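Local atomic coordinates of phosphate binding protein (Planctomyces limnophilus, PDB entry 4JWO), a protein that probably binds phosphate for its transport across the cytoplasmic membrane, as a member of the PstS family of phosphate-binding proteins. Residues K329-M332 and Q333-A337; S69-F72 and P73-A77; K103-A107 and E108-V112; G277-T280 and P281-R284. All coordinates share one frame; numbering follows the deposited sequence. Where two conformers were deposited one is given.

In the fold
Along the chain the order is contact 2, contact 3, contact 4 and contact 1, each a local contact within one continuous segment. Contacts 2 and 3 belong to the run of parallel strands and helices that opens the fold: contact 2 starts helix 72-85 after strand 61-67, contact 3 ends helix 98-106 before strand 112-115, and their centres are about 17 Å apart. Contact 4 begins strand 283-291, which pairs with strands 112-115 and 134-148; its centre lies about 28 Å from that of contact 3. Contact 1, on helix 326-340, packs against strand 134-148. One mixed sheet thus ties the anion site at contact 2 to the chain's last helix.

Contact 1 of 4, residues K329-M332 and Q333-A337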
ATOM      1  N   LYS A 329      -1.318  -5.580 -16.631  1.00 19.75           N
ATOM      2  CA  LYS A 329      -2.300  -6.664 -16.676  1.00 23.25           C
ATOM      3  C   LYS A 329      -1.942  -7.688 -17.741  1.00 23.45           C
ATOM      4  O   LYS A 329      -1.971  -8.898 -17.485  1.00 24.87           O
ATOM      5  CB  LYS A 329      -3.696  -6.107 -16.952  1.00 24.73           C
ATOM      6  CG  LYS A 329      -4.787  -7.158 -17.101  1.00 28.67           C
ATOM      7  CD  LYS A 329      -6.151  -6.485 -17.282  1.00 33.59           C
ATOM      8  CE  LYS A 329      -7.276  -7.506 -17.392  1.00 37.59           C
ATOM      9  NZ  LYS A 329      -8.602  -6.850 -17.554  1.00 41.89           N
ATOM     10  N   GLU A 330      -1.594  -7.207 -18.930  1.00 25.93           N
ATOM     11  CA  GLU A 330      -1.242  -8.087 -20.041  0.57 26.33           C
ATOM     12  C   GLU A 330      -0.055  -8.959 -19.660  1.00 27.71           C
ATOM     13  O   GLU A 330      -0.056 -10.169 -19.870  1.00 26.32           O
ATOM     14  CB  GLU A 330      -0.908  -7.276 -21.301  0.57 26.75           C
ATOM     15  CG  GLU A 330      -0.397  -8.128 -22.465  0.57 28.28           C
ATOM     16  CD  GLU A 330      -0.058  -7.321 -23.717  0.57 31.51           C
ATOM     17  OE1 GLU A 330      -0.760  -6.330 -24.014  0.57 40.45           O
ATOM     18  OE2 GLU A 330       0.916  -7.686 -24.412  0.57 29.32           O
ATOM     19  N   THR A 331       0.961  -8.327 -19.090  1.00 27.22           N
ATOM     20  CA  THR A 331       2.177  -9.036 -18.712  1.00 26.65           C
ATOM     21  C   THR A 331       1.913 -10.094 -17.637  1.00 27.66           C
ATOM     22  O   THR A 331       2.379 -11.231 -17.741  1.00 30.04           O
ATOM     23  CB  THR A 331       3.258  -8.053 -18.242  1.00 33.59           C
ATOM     24  OG1 THR A 331       3.640  -7.218 -19.343  1.00 34.90           O
ATOM     25  CG2 THR A 331       4.470  -8.797 -17.721  1.00 32.53           C
HETATM   26  N   MSE A 332       1.144  -9.732 -16.615  1.00 24.03           N
HETATM   27  CA  MSE A 332       0.819 -10.676 -15.548  1.00 21.57           C
HETATM   28  C   MSE A 332       0.003 -11.878 -16.031  1.00 21.87           C
HETATM   29  O   MSE A 332       0.224 -12.995 -15.575  1.00 25.35           O
HETATM   30  CB  MSE A 332       0.106  -9.974 -14.384  1.00 19.93           C
HETATM   31  CG  MSE A 332       0.897  -8.816 -13.787  1.00 21.79           C
HETATM   32 SE   MSE A 332       2.736  -9.312 -13.389  0.73 23.87          SE
HETATM   33  CE  MSE A 332       3.612  -7.707 -14.058  1.00 22.16           C
ATOM     34  N   GLN A 333      -0.943 -11.653 -16.938  1.00 23.10           N
ATOM     35  CA  GLN A 333      -1.721 -12.748 -17.508  1.00 23.13           C
ATOM     36  C   GLN A 333      -0.841 -13.675 -18.327  1.00 24.17           C
ATOM     37  O   GLN A 333      -0.980 -14.895 -18.291  1.00 25.22           O
ATOM     38  CB  GLN A 333      -2.858 -12.215 -18.385  1.00 27.41           C
ATOM     39  CG  GLN A 333      -3.948 -11.491 -17.630  1.00 30.31           C
ATOM     40  CD  GLN A 333      -5.020 -10.923 -18.546  1.00 38.20           C
ATOM     41  OE1 GLN A 333      -4.799 -10.749 -19.748  1.00 42.26           O
ATOM     42  NE2 GLN A 333      -6.190 -10.628 -17.980  1.00 43.90           N
ATOM     43  N   GLN A 334       0.071 -13.084 -19.079  1.00 24.72           N
ATOM     44  CA  GLN A 334       0.954 -13.868 -19.905  1.00 26.99           C
ATOM     45  C   GLN A 334       1.911 -14.656 -19.012  1.00 25.91           C
ATOM     46  O   GLN A 334       2.236 -15.806 -19.288  1.00 31.39           O
ATOM     47  CB  GLN A 334       1.667 -12.944 -20.899  1.00 30.96           C
ATOM     48  CG  GLN A 334       0.707 -12.393 -21.969  1.00 31.55           C
ATOM     49  CD  GLN A 334       1.248 -11.192 -22.731  1.00 33.53           C
ATOM     50  OE1 GLN A 334       2.067 -10.429 -22.215  1.00 32.56           O
ATOM     51  NE2 GLN A 334       0.773 -11.010 -23.959  1.00 35.45           N
ATOM     52  N   ARG A 335       2.314 -14.038 -17.911  1.00 27.79           N
ATOM     53  CA  ARG A 335       3.186 -14.664 -16.922  1.00 25.41           C
ATOM     54  C   ARG A 335       2.513 -15.871 -16.250  1.00 29.56           C
ATOM     55  O   ARG A 335       3.135 -16.910 -16.036  1.00 30.15           O
ATOM     56  CB  ARG A 335       3.595 -13.613 -15.880  1.00 32.85           C
ATOM     57  CG  ARG A 335       4.694 -14.020 -14.922  1.00 29.57           C
ATOM     58  CD  ARG A 335       5.117 -12.859 -14.032  1.00 26.10           C
ATOM     59  NE  ARG A 335       5.856 -11.817 -14.738  1.00 29.49           N
ATOM     60  CZ  ARG A 335       6.216 -10.660 -14.195  1.00 25.90           C
ATOM     61  NH1 ARG A 335       5.889 -10.374 -12.935  1.00 25.36           N
ATOM     62  NH2 ARG A 335       6.879  -9.768 -14.919  1.00 38.09           N
ATOM     63  N   LEU A 336       1.235 -15.732 -15.923  1.00 29.12           N
ATOM     64  CA  LEU A 336       0.474 -16.840 -15.360  1.00 28.36           C
ATOM     65  C   LEU A 336       0.395 -17.994 -16.358  1.00 29.83           C
ATOM     66  O   LEU A 336       0.582 -19.157 -15.999  1.00 28.66           O
ATOM     67  CB  LEU A 336      -0.929 -16.367 -14.962  1.00 28.39           C
ATOM     68  CG  LEU A 336      -1.886 -17.456 -14.479  1.00 27.94           C
ATOM     69  CD1 LEU A 336      -1.314 -18.155 -13.255  1.00 29.12           C
ATOM     70  CD2 LEU A 336      -3.246 -16.850 -14.166  1.00 27.48           C
ATOM     71  N   ALA A 337       0.150 -17.666 -17.620  1.00 27.52           N
ATOM     72  CA  ALA A 337       0.037 -18.690 -18.651  1.00 31.00           C
ATOM     73  C   ALA A 337       1.323 -19.509 -18.771  1.00 33.39           C
ATOM     74  O   ALA A 337       1.277 -20.728 -18.896  1.00 32.35           O
ATOM     75  CB  ALA A 337      -0.319 -18.058 -19.977  1.00 33.09           C
TER
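Met332 and Arg335 run side by side, pointing the same way, on helix 326-340, where residues three and four apart meet along a regular alpha-helix. The selenium of Met332, a selenomethionine in this crystal, lies over one face of the Arg335 guanidinium, with SE 3.4 Å from NH1. The bend at chi3 of Arg335 (-71°) turns the flat group back along the helix to this soft, polarisable atom, while NH1 also bonds to Glu136 O on strand 134-148. Thr331 CG2 approaches the same guanidinium obliquely, 3.8 Å from NH2. An arginine suits this place, its long chain able to cover an apolar neighbour and still reach a backbone carbonyl. Buried Leu336 turns instead toward helix 298-308.

On the exposed side, two glutamines lean back over the preceding turn. The Gln333 amide crosses the extended Lys329 chain, NE2 lying 3.4 Å from CE, and the lysine ammonium goes on to a salt bridge with Glu310. Gln334 meets Glu330 with amide and carboxylate planes 86° apart; their bond is weak, and doubtful because Glu330 has two conformers. The backbone keeps the regular i to i+4 pattern, Arg335 N donating to Thr331 O at 2.8 Å.

Contact 2 of 4, residues S69-F72 and P73-A77. With SO4 (sulfate ion), chain B.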
ATOM      1  N   SER A  69       0.137  -6.162   5.423  1.00 19.25           N
ATOM      2  CA  SER A  69      -1.101  -5.523   5.845  1.00 18.80           C
ATOM      3  C   SER A  69      -1.719  -4.728   4.695  1.00 17.77           C
ATOM      4  O   SER A  69      -2.937  -4.523   4.667  1.00 18.69           O
ATOM      5  CB  SER A  69      -0.857  -4.610   7.047  1.00 21.97           C
ATOM      6  OG  SER A  69      -0.038  -3.514   6.651  1.00 19.61           O
ATOM      7  N   THR A  70      -0.905  -4.259   3.744  1.00 19.48           N
ATOM      8  CA  THR A  70      -1.473  -3.513   2.632  1.00 17.72           C
ATOM      9  C   THR A  70      -2.050  -4.383   1.523  1.00 18.21           C
ATOM     10  O   THR A  70      -2.914  -3.944   0.773  1.00 19.96           O
ATOM     11  CB  THR A  70      -0.505  -2.440   2.060  1.00 18.72           C
ATOM     12  OG1 THR A  70       0.699  -3.063   1.611  1.00 25.34           O
ATOM     13  CG2 THR A  70      -0.159  -1.429   3.132  1.00 23.10           C
ATOM     14  N   VAL A  71      -1.578  -5.621   1.415  1.00 17.43           N
ATOM     15  CA  VAL A  71      -2.148  -6.537   0.440  1.00 18.28           C
ATOM     16  C   VAL A  71      -3.334  -7.289   1.058  1.00 19.52           C
ATOM     17  O   VAL A  71      -4.246  -7.699   0.342  1.00 21.90           O
ATOM     18  CB  VAL A  71      -1.084  -7.490  -0.141  1.00 20.12           C
ATOM     19  CG1 VAL A  71      -1.689  -8.410  -1.209  1.00 21.50           C
ATOM     20  CG2 VAL A  71       0.079  -6.671  -0.721  1.00 21.00           C
ATOM     21  N   PHE A  72      -3.341  -7.407   2.390  1.00 19.94           N
ATOM     22  CA  PHE A  72      -4.439  -8.052   3.135  1.00 21.30           C
ATOM     23  C   PHE A  72      -5.858  -7.689   2.651  1.00 21.47           C
ATOM     24  O   PHE A  72      -6.671  -8.590   2.444  1.00 25.11           O
ATOM     25  CB  PHE A  72      -4.301  -7.781   4.650  1.00 21.43           C
ATOM     26  CG  PHE A  72      -5.245  -8.581   5.522  1.00 23.16           C
ATOM     27  CD1 PHE A  72      -4.949  -9.884   5.872  1.00 24.82           C
ATOM     28  CD2 PHE A  72      -6.392  -8.005   6.040  1.00 28.86           C
ATOM     29  CE1 PHE A  72      -5.799 -10.617   6.700  1.00 26.64           C
ATOM     30  CE2 PHE A  72      -7.247  -8.731   6.868  1.00 35.36           C
ATOM     31  CZ  PHE A  72      -6.949 -10.042   7.191  1.00 34.12           C
ATOM     32  N   PRO A  73      -6.162  -6.386   2.449  1.00 21.56           N
ATOM     33  CA  PRO A  73      -7.542  -6.079   2.041  1.00 21.70           C
ATOM     34  C   PRO A  73      -7.892  -6.642   0.669  1.00 22.52           C
ATOM     35  O   PRO A  73      -9.045  -7.014   0.438  1.00 24.92           O
ATOM     36  CB  PRO A  73      -7.581  -4.542   2.012  1.00 20.20           C
ATOM     37  CG  PRO A  73      -6.432  -4.109   2.857  1.00 23.49           C
ATOM     38  CD  PRO A  73      -5.376  -5.162   2.682  1.00 20.39           C
ATOM     39  N   ILE A  74      -6.915  -6.698  -0.231  1.00 21.10           N
ATOM     40  CA  ILE A  74      -7.124  -7.321  -1.530  1.00 22.20           C
ATOM     41  C   ILE A  74      -7.337  -8.818  -1.359  1.00 24.44           C
ATOM     42  O   ILE A  74      -8.319  -9.371  -1.842  1.00 28.39           O
ATOM     43  CB  ILE A  74      -5.925  -7.091  -2.466  1.00 22.10           C
ATOM     44  CG1 ILE A  74      -5.731  -5.596  -2.721  1.00 24.06           C
ATOM     45  CG2 ILE A  74      -6.112  -7.849  -3.779  1.00 26.97           C
ATOM     46  CD1 ILE A  74      -4.483  -5.291  -3.530  1.00 25.25           C
ATOM     47  N   SER A  75      -6.415  -9.473  -0.661  1.00 23.94           N
ATOM     48  CA  SER A  75      -6.513 -10.911  -0.432  1.00 25.57           C
ATOM     49  C   SER A  75      -7.822 -11.304   0.254  1.00 27.22           C
ATOM     50  O   SER A  75      -8.435 -12.305  -0.108  1.00 32.70           O
ATOM     51  CB  SER A  75      -5.322 -11.418   0.389  1.00 26.62           C
ATOM     52  OG  SER A  75      -4.115 -11.239  -0.324  1.00 27.02           O
ATOM     53  N   GLN A  76      -8.255 -10.515   1.234  1.00 26.59           N
ATOM     54  CA  GLN A  76      -9.491 -10.827   1.949  1.00 28.31           C
ATOM     55  C   GLN A  76     -10.715 -10.633   1.062  1.00 35.66           C
ATOM     56  O   GLN A  76     -11.649 -11.436   1.098  1.00 33.32           O
ATOM     57  CB  GLN A  76      -9.623  -9.982   3.219  1.00 27.51           C
ATOM     58  CG  GLN A  76     -10.839 -10.326   4.055  1.00 40.64           C
ATOM     59  CD  GLN A  76     -10.869 -11.790   4.464  1.00 51.83           C
ATOM     60  OE1 GLN A  76     -10.151 -12.204   5.377  1.00 58.50           O
ATOM     61  NE2 GLN A  76     -11.698 -12.581   3.784  1.00 51.39           N
ATOM     62  N   ALA A  77     -10.707  -9.565   0.269  1.00 30.28           N
ATOM     63  CA  ALA A  77     -11.840  -9.252  -0.598  1.00 29.03           C
ATOM     64  C   ALA A  77     -11.953 -10.241  -1.746  1.00 32.99           C
ATOM     65  O   ALA A  77     -13.049 -10.700  -2.085  1.00 34.22           O
ATOM     66  CB  ALA A  77     -11.724  -7.835  -1.133  1.00 30.27           C
TER
HETATM   67  S   SO4 B 401       4.315  -4.580   5.304  1.00 45.02           S
HETATM   68  O1  SO4 B 401       4.173  -3.187   5.712  1.00 41.94           O
HETATM   69  O2  SO4 B 401       4.305  -4.704   3.853  1.00 49.46           O
HETATM   70  O3  SO4 B 401       5.589  -5.071   5.801  1.00 33.74           O
HETATM   71  O4  SO4 B 401       3.192  -5.346   5.857  1.00 41.77           O
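Gln76 N donates to Phe72 O at 2.8 Å and Ser75 N to Val71 O at 3.0 Å, the latter nearly straight at 170°; these bonds open the helix. One turn earlier, Ser69 N holds O4 of a bound sulfate at 3.2 Å. Hydroxyls of Ser68, Thr98 and Ser116 also bond to this ion, which probably comes from the crystallisation liquor and is consistent with a phosphate site. Ser69 OG is turned to Asp201 instead. Between sulfate and helix runs the loop that follows strand 61-67, the strand-loop-helix connection of a periplasmic-binding-protein fold.

Pro73 suits the first helical turn, where a residue without an N-H breaks no regular helical bond; its CD rests 3.2 Å from Ser69 O and 3.4 Å from Phe72 CB. Replacing Pro73 by an alanine removes the ring and would probably leave Phe72 CB without this neighbour and the helix start freer to turn. With CG of Phe72 opposite the backbone N (chi1 -171°), the ring lies obliquely near Pro73 N and Gln76 OE1, and reaches Met95 and Val93. Val71 CG1 meets Ser75 OG at 3.8 Å, on a buried side bordered by Ile288 of strand 283-291.

Contact 3 of 4, residues K103-A107 and E108-V112; sequences KKFIA and EEIDV
Lys104 and Phe105 accept the two backbone bonds that finish helix 98-106 in a Schellman motif. Glu109 N donates to Lys104 O at 2.9 Å, almost straight at 177°, while Glu108 N reaches Phe105 O at 3.1 Å from above the carbonyl plane. Glu108 makes the reversal with a positive phi of 60°, a value a glycine adopts more readily than a glutamate.

Inward, packing is apolar and buried. Ile110 sets CG1 between its backbone N and carbonyl carbon (chi1 59°), which carries Ile110 CD1 to 4.1 Å from Lys104 CB, while Ile110 CG1 lies 3.8 Å from Phe105 N. The Phe105 ring offers its edge to Ile110 CG1 and Asp111 O, while Ile132 and Cys127 also touch it; a branched aliphatic and an aromatic residue fit this buried junction with strand 112-115. Asp111 is held by Lys294 and Arg297.

The outer side is looser and charged. Glu109 crosses Lys104 at about a right angle, yet Glu109 OE1 stays 5.6 Å from Lys104 NZ. Glu109 CD lies 3.6 Å from Ala107 CB, whose small methyl admits the carboxylate. Over the helix end, a water donates both to Ile106 O, at 2.8 Å, and to Glu108 OE1.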
ATOM      1  N   LYS A 103       9.031 -15.078   5.037  1.00 33.62           N
ATOM      2  CA  LYS A 103       9.694 -16.027   5.935  1.00 36.04           C
ATOM      3  C   LYS A 103       8.941 -17.349   5.972  1.00 37.43           C
ATOM      4  O   LYS A 103       9.545 -18.418   5.995  1.00 39.61           O
ATOM      5  CB  LYS A 103       9.813 -15.457   7.356  1.00 39.38           C
ATOM      6  CG  LYS A 103      10.957 -14.462   7.570  1.00 51.78           C
ATOM      7  CD  LYS A 103      10.911 -13.847   8.971  1.00 57.12           C
ATOM      8  CE  LYS A 103      12.154 -13.010   9.271  1.00 59.85           C
ATOM      9  NZ  LYS A 103      12.113 -12.425  10.651  1.00 62.94           N
ATOM     10  N   LYS A 104       7.615 -17.266   5.993  1.00 36.38           N
ATOM     11  CA  LYS A 104       6.776 -18.455   5.950  1.00 37.78           C
ATOM     12  C   LYS A 104       6.750 -19.056   4.554  1.00 38.04           C
ATOM     13  O   LYS A 104       6.607 -20.262   4.388  1.00 39.98           O
ATOM     14  CB  LYS A 104       5.353 -18.131   6.412  1.00 38.30           C
ATOM     15  CG  LYS A 104       5.260 -17.612   7.838  1.00 44.87           C
ATOM     16  CD  LYS A 104       3.922 -17.983   8.465  1.00 56.91           C
ATOM     17  CE  LYS A 104       3.757 -17.373   9.848  1.00 59.67           C
ATOM     18  NZ  LYS A 104       2.483 -17.803  10.496  1.00 72.46           N
ATOM     19  N   PHE A 105       6.880 -18.195   3.553  1.00 36.22           N
ATOM     20  CA  PHE A 105       6.952 -18.606   2.159  1.00 36.39           C
ATOM     21  C   PHE A 105       8.190 -19.462   1.950  1.00 38.45           C
ATOM     22  O   PHE A 105       8.124 -20.533   1.356  1.00 40.06           O
ATOM     23  CB  PHE A 105       7.032 -17.355   1.285  1.00 34.13           C
ATOM     24  CG  PHE A 105       6.809 -17.602  -0.186  1.00 35.44           C
ATOM     25  CD1 PHE A 105       5.554 -17.938  -0.669  1.00 33.94           C
ATOM     26  CD2 PHE A 105       7.850 -17.454  -1.091  1.00 35.49           C
ATOM     27  CE1 PHE A 105       5.343 -18.132  -2.030  1.00 35.48           C
ATOM     28  CE2 PHE A 105       7.648 -17.648  -2.455  1.00 38.07           C
ATOM     29  CZ  PHE A 105       6.391 -17.987  -2.925  1.00 35.47           C
ATOM     30  N   ILE A 106       9.318 -18.977   2.454  1.00 38.60           N
ATOM     31  CA  ILE A 106      10.590 -19.689   2.354  1.00 40.76           C
ATOM     32  C   ILE A 106      10.552 -20.984   3.172  1.00 43.28           C
ATOM     33  O   ILE A 106      11.110 -22.003   2.759  1.00 45.39           O
ATOM     34  CB  ILE A 106      11.773 -18.789   2.798  1.00 40.58           C
ATOM     35  CG1 ILE A 106      12.006 -17.686   1.764  1.00 39.54           C
ATOM     36  CG2 ILE A 106      13.047 -19.602   2.992  1.00 43.31           C
ATOM     37  CD1 ILE A 106      12.736 -16.472   2.313  1.00 37.89           C
ATOM     38  N   ALA A 107       9.877 -20.946   4.318  1.00 43.21           N
ATOM     39  CA  ALA A 107       9.721 -22.133   5.160  1.00 45.67           C
ATOM     40  C   ALA A 107       8.659 -23.093   4.614  1.00 46.44           C
ATOM     41  O   ALA A 107       8.414 -24.156   5.196  1.00 48.67           O
ATOM     42  CB  ALA A 107       9.397 -21.732   6.596  1.00 45.54           C
ATOM     43  N   GLU A 108       8.037 -22.706   3.501  1.00 44.79           N
ATOM     44  CA  GLU A 108       7.039 -23.521   2.803  1.00 45.57           C
ATOM     45  C   GLU A 108       5.831 -23.862   3.667  1.00 46.14           C
ATOM     46  O   GLU A 108       5.327 -24.984   3.634  1.00 50.39           O
ATOM     47  CB  GLU A 108       7.676 -24.790   2.229  1.00 48.19           C
ATOM     48  CG  GLU A 108       8.744 -24.496   1.186  1.00 51.92           C
ATOM     49  CD  GLU A 108       9.189 -25.732   0.431  1.00 58.52           C
ATOM     50  OE1 GLU A 108      10.000 -26.511   0.978  1.00 60.64           O
ATOM     51  OE2 GLU A 108       8.720 -25.923  -0.712  1.00 60.06           O
ATOM     52  N   GLU A 109       5.366 -22.878   4.427  1.00 44.38           N
ATOM     53  CA  GLU A 109       4.242 -23.064   5.335  1.00 44.91           C
ATOM     54  C   GLU A 109       2.978 -22.367   4.828  1.00 45.39           C
ATOM     55  O   GLU A 109       1.929 -22.429   5.472  1.00 44.27           O
ATOM     56  CB  GLU A 109       4.617 -22.577   6.741  1.00 44.82           C
ATOM     57  CG  GLU A 109       5.726 -23.407   7.395  1.00 47.20           C
ATOM     58  CD  GLU A 109       6.449 -22.669   8.513  1.00 46.81           C
ATOM     59  OE1 GLU A 109       6.261 -21.437   8.645  1.00 55.44           O
ATOM     60  OE2 GLU A 109       7.222 -23.326   9.247  1.00 50.18           O
ATOM     61  N   ILE A 110       3.090 -21.707   3.676  1.00 41.33           N
ATOM     62  CA  ILE A 110       1.957 -21.041   3.023  1.00 39.78           C
ATOM     63  C   ILE A 110       1.999 -21.221   1.493  1.00 44.03           C
ATOM     64  O   ILE A 110       3.008 -21.660   0.944  1.00 42.82           O
ATOM     65  CB  ILE A 110       1.900 -19.528   3.356  1.00 41.62           C
ATOM     66  CG1 ILE A 110       3.180 -18.825   2.905  1.00 35.79           C
ATOM     67  CG2 ILE A 110       1.653 -19.302   4.850  1.00 45.89           C
ATOM     68  CD1 ILE A 110       3.147 -17.318   3.101  1.00 33.31           C
ATOM     69  N   ASP A 111       0.913 -20.860   0.812  1.00 39.51           N
ATOM     70  CA  ASP A 111       0.813 -21.045  -0.641  1.00 40.43           C
ATOM     71  C   ASP A 111       1.020 -19.754  -1.421  1.00 36.47           C
ATOM     72  O   ASP A 111       1.575 -19.757  -2.519  1.00 36.35           O
ATOM     73  CB  ASP A 111      -0.562 -21.599  -1.008  1.00 40.35           C
ATOM     74  CG  ASP A 111      -0.849 -22.919  -0.340  1.00 43.18           C
ATOM     75  OD1 ASP A 111       0.085 -23.735  -0.219  1.00 44.59           O
ATOM     76  OD2 ASP A 111      -2.009 -23.131   0.071  1.00 44.16           O
ATOM     77  N   VAL A 112       0.544 -18.657  -0.848  1.00 34.63           N
ATOM     78  CA  VAL A 112       0.529 -17.358  -1.514  1.00 32.33           C
ATOM     79  C   VAL A 112       0.938 -16.287  -0.520  1.00 32.15           C
ATOM     80  O   VAL A 112       0.487 -16.303   0.620  1.00 30.89           O
ATOM     81  CB  VAL A 112      -0.893 -17.022  -2.023  1.00 32.04           C
ATOM     82  CG1 VAL A 112      -0.969 -15.589  -2.522  1.00 29.71           C
ATOM     83  CG2 VAL A 112      -1.312 -17.986  -3.118  1.00 33.83           C
TER
HETATM   84  O   HOH W   1       6.349 -21.670  -0.046  1.00 32.07           O
HETATM   85  O   HOH W   2      11.353 -24.732   3.292  1.00 40.98           O

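Contact 4 of 4, residues G277-T280 and P281-R284; sequences GEYT and PLSR
Tyr279 O draws two polar donors from Ser283. Ser283 OG donates to Tyr279 O at 2.7 Å, in the carbonyl plane, and Ser283 N adds a weak bond to the same Tyr279 O at 3.2 Å. OG takes the place between the serine's own backbone N and carbonyl carbon (chi1 71°), which brings it round to this oxygen, and a small hydroxyl residue is what such a short reach needs. At the other end of the tyrosine, OH bonds to Leu144 O, so that ring and carbonyl are both anchored.

Van der Waals contacts join Tyr279 to Leu282 and Ser283. Leu282 CB lies 3.5 Å from Tyr279 CE2, the two side chains crossing at a slant, and Leu282 CD1 approaches Tyr279 OH at 3.8 Å. Ser283 CB meets the ring at its edge and in its plane, 3.7 Å from Tyr279 CD2. Ile258 of strand 254-259 touches both Tyr279 and Leu282. A leucine replacing Tyr279 would probably leave Leu144 O without this hydroxyl partner and open a gap beside Leu282.

The backbone supplies the sharp bend. The peptide between Thr280 and Pro281 is cis, bringing their CA atoms to 3.0 Å, a geometry to which proline is well suited. With Tyr279 at the centre of an inverse gamma turn, the chain then enters strand 283-291 through a cis-proline turn of type VI.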
ATOM      1  N   GLY A 277       5.259   6.191 -11.844  1.00 22.13           N
ATOM      2  CA  GLY A 277       6.198   5.944 -10.765  1.00 22.56           C
ATOM      3  C   GLY A 277       6.960   7.180 -10.310  1.00 21.70           C
ATOM      4  O   GLY A 277       7.885   7.080  -9.516  1.00 23.44           O
ATOM      5  N   GLU A 278       6.586   8.344 -10.818  1.00 19.39           N
ATOM      6  CA  GLU A 278       7.286   9.568 -10.456  0.55 19.44           C
ATOM      7  C   GLU A 278       6.991   9.940  -9.000  1.00 21.50           C
ATOM      8  O   GLU A 278       7.842  10.503  -8.317  1.00 22.27           O
ATOM      9  CB  GLU A 278       6.903  10.710 -11.405  0.55 23.49           C
ATOM     10  CG  GLU A 278       7.734  11.967 -11.239  0.55 25.25           C
ATOM     11  CD  GLU A 278       7.202  13.128 -12.061  0.55 30.56           C
ATOM     12  OE1 GLU A 278       6.113  12.989 -12.659  0.55 31.73           O
ATOM     13  OE2 GLU A 278       7.868  14.182 -12.102  0.55 36.14           O
ATOM     14  N   TYR A 279       5.786   9.616  -8.540  1.00 19.68           N
ATOM     15  CA  TYR A 279       5.365   9.957  -7.190  1.00 17.69           C
ATOM     16  C   TYR A 279       5.870   8.907  -6.199  1.00 17.82           C
ATOM     17  O   TYR A 279       5.181   7.930  -5.874  1.00 18.89           O
ATOM     18  CB  TYR A 279       3.840  10.105  -7.144  1.00 16.13           C
ATOM     19  CG  TYR A 279       3.291  10.495  -5.797  1.00 16.85           C
ATOM     20  CD1 TYR A 279       3.464  11.775  -5.298  1.00 16.38           C
ATOM     21  CD2 TYR A 279       2.560   9.595  -5.043  1.00 14.53           C
ATOM     22  CE1 TYR A 279       2.942  12.137  -4.059  1.00 16.65           C
ATOM     23  CE2 TYR A 279       2.038   9.944  -3.811  1.00 16.55           C
ATOM     24  CZ  TYR A 279       2.228  11.217  -3.327  1.00 15.01           C
ATOM     25  OH  TYR A 279       1.707  11.570  -2.090  1.00 16.45           O
ATOM     26  N   THR A 280       7.104   9.109  -5.745  1.00 18.90           N
ATOM     27  CA  THR A 280       7.754   8.189  -4.822  0.60 17.63           C
ATOM     28  C   THR A 280       8.265   8.981  -3.605  1.00 22.15           C
ATOM     29  O   THR A 280       8.724  10.111  -3.746  1.00 20.43           O
ATOM     30  CB  THR A 280       8.880   7.402  -5.554  0.60 22.85           C
ATOM     31  OG1 THR A 280       9.411   6.376  -4.706  0.60 16.93           O
ATOM     32  CG2 THR A 280      10.003   8.334  -6.011  0.60 23.13           C
ATOM     33  N   PRO A 281       8.209   8.383  -2.405  1.00 18.29           N
ATOM     34  CA  PRO A 281       7.858   6.998  -2.059  1.00 16.34           C
ATOM     35  C   PRO A 281       6.396   6.705  -1.747  1.00 16.20           C
ATOM     36  O   PRO A 281       6.102   5.567  -1.371  1.00 17.79           O
ATOM     37  CB  PRO A 281       8.679   6.767  -0.794  1.00 18.06           C
ATOM     38  CG  PRO A 281       8.604   8.107  -0.098  1.00 17.80           C
ATOM     39  CD  PRO A 281       8.657   9.139  -1.224  1.00 19.73           C
ATOM     40  N   LEU A 282       5.505   7.674  -1.892  1.00 15.85           N
ATOM     41  CA  LEU A 282       4.133   7.491  -1.426  1.00 15.96           C
ATOM     42  C   LEU A 282       3.155   6.862  -2.431  1.00 18.31           C
ATOM     43  O   LEU A 282       1.953   6.827  -2.191  1.00 17.68           O
ATOM     44  CB  LEU A 282       3.592   8.803  -0.844  1.00 15.74           C
ATOM     45  CG  LEU A 282       4.285   9.198   0.462  1.00 17.04           C
ATOM     46  CD1 LEU A 282       3.910  10.626   0.862  1.00 19.81           C
ATOM     47  CD2 LEU A 282       3.901   8.234   1.569  1.00 17.49           C
ATOM     48  N   SER A 283       3.667   6.354  -3.549  1.00 15.42           N
ATOM     49  CA  SER A 283       2.909   5.355  -4.303  1.00 15.30           C
ATOM     50  C   SER A 283       3.850   4.229  -4.657  1.00 15.84           C
ATOM     51  O   SER A 283       5.042   4.446  -4.864  1.00 17.96           O
ATOM     52  CB  SER A 283       2.216   5.933  -5.548  1.00 16.99           C
ATOM     53  OG  SER A 283       3.128   6.277  -6.588  1.00 18.31           O
ATOM     54  N   ARG A 284       3.316   3.013  -4.692  1.00 14.80           N
ATOM     55  CA  ARG A 284       4.136   1.849  -4.996  1.00 15.68           C
ATOM     56  C   ARG A 284       3.256   0.696  -5.445  1.00 15.01           C
ATOM     57  O   ARG A 284       2.086   0.614  -5.060  1.00 17.79           O
ATOM     58  CB  ARG A 284       4.939   1.429  -3.762  1.00 16.16           C
ATOM     59  CG  ARG A 284       4.094   0.903  -2.611  1.00 16.09           C
ATOM     60  CD  ARG A 284       4.972   0.659  -1.419  1.00 19.26           C
ATOM     61  NE  ARG A 284       4.214   0.294  -0.231  1.00 18.05           N
ATOM     62  CZ  ARG A 284       4.774   0.005   0.942  1.00 20.23           C
ATOM     63  NH1 ARG A 284       6.092   0.053   1.082  1.00 23.46           N
ATOM     64  NH2 ARG A 284       4.016  -0.313   1.974  1.00 21.49           N
TER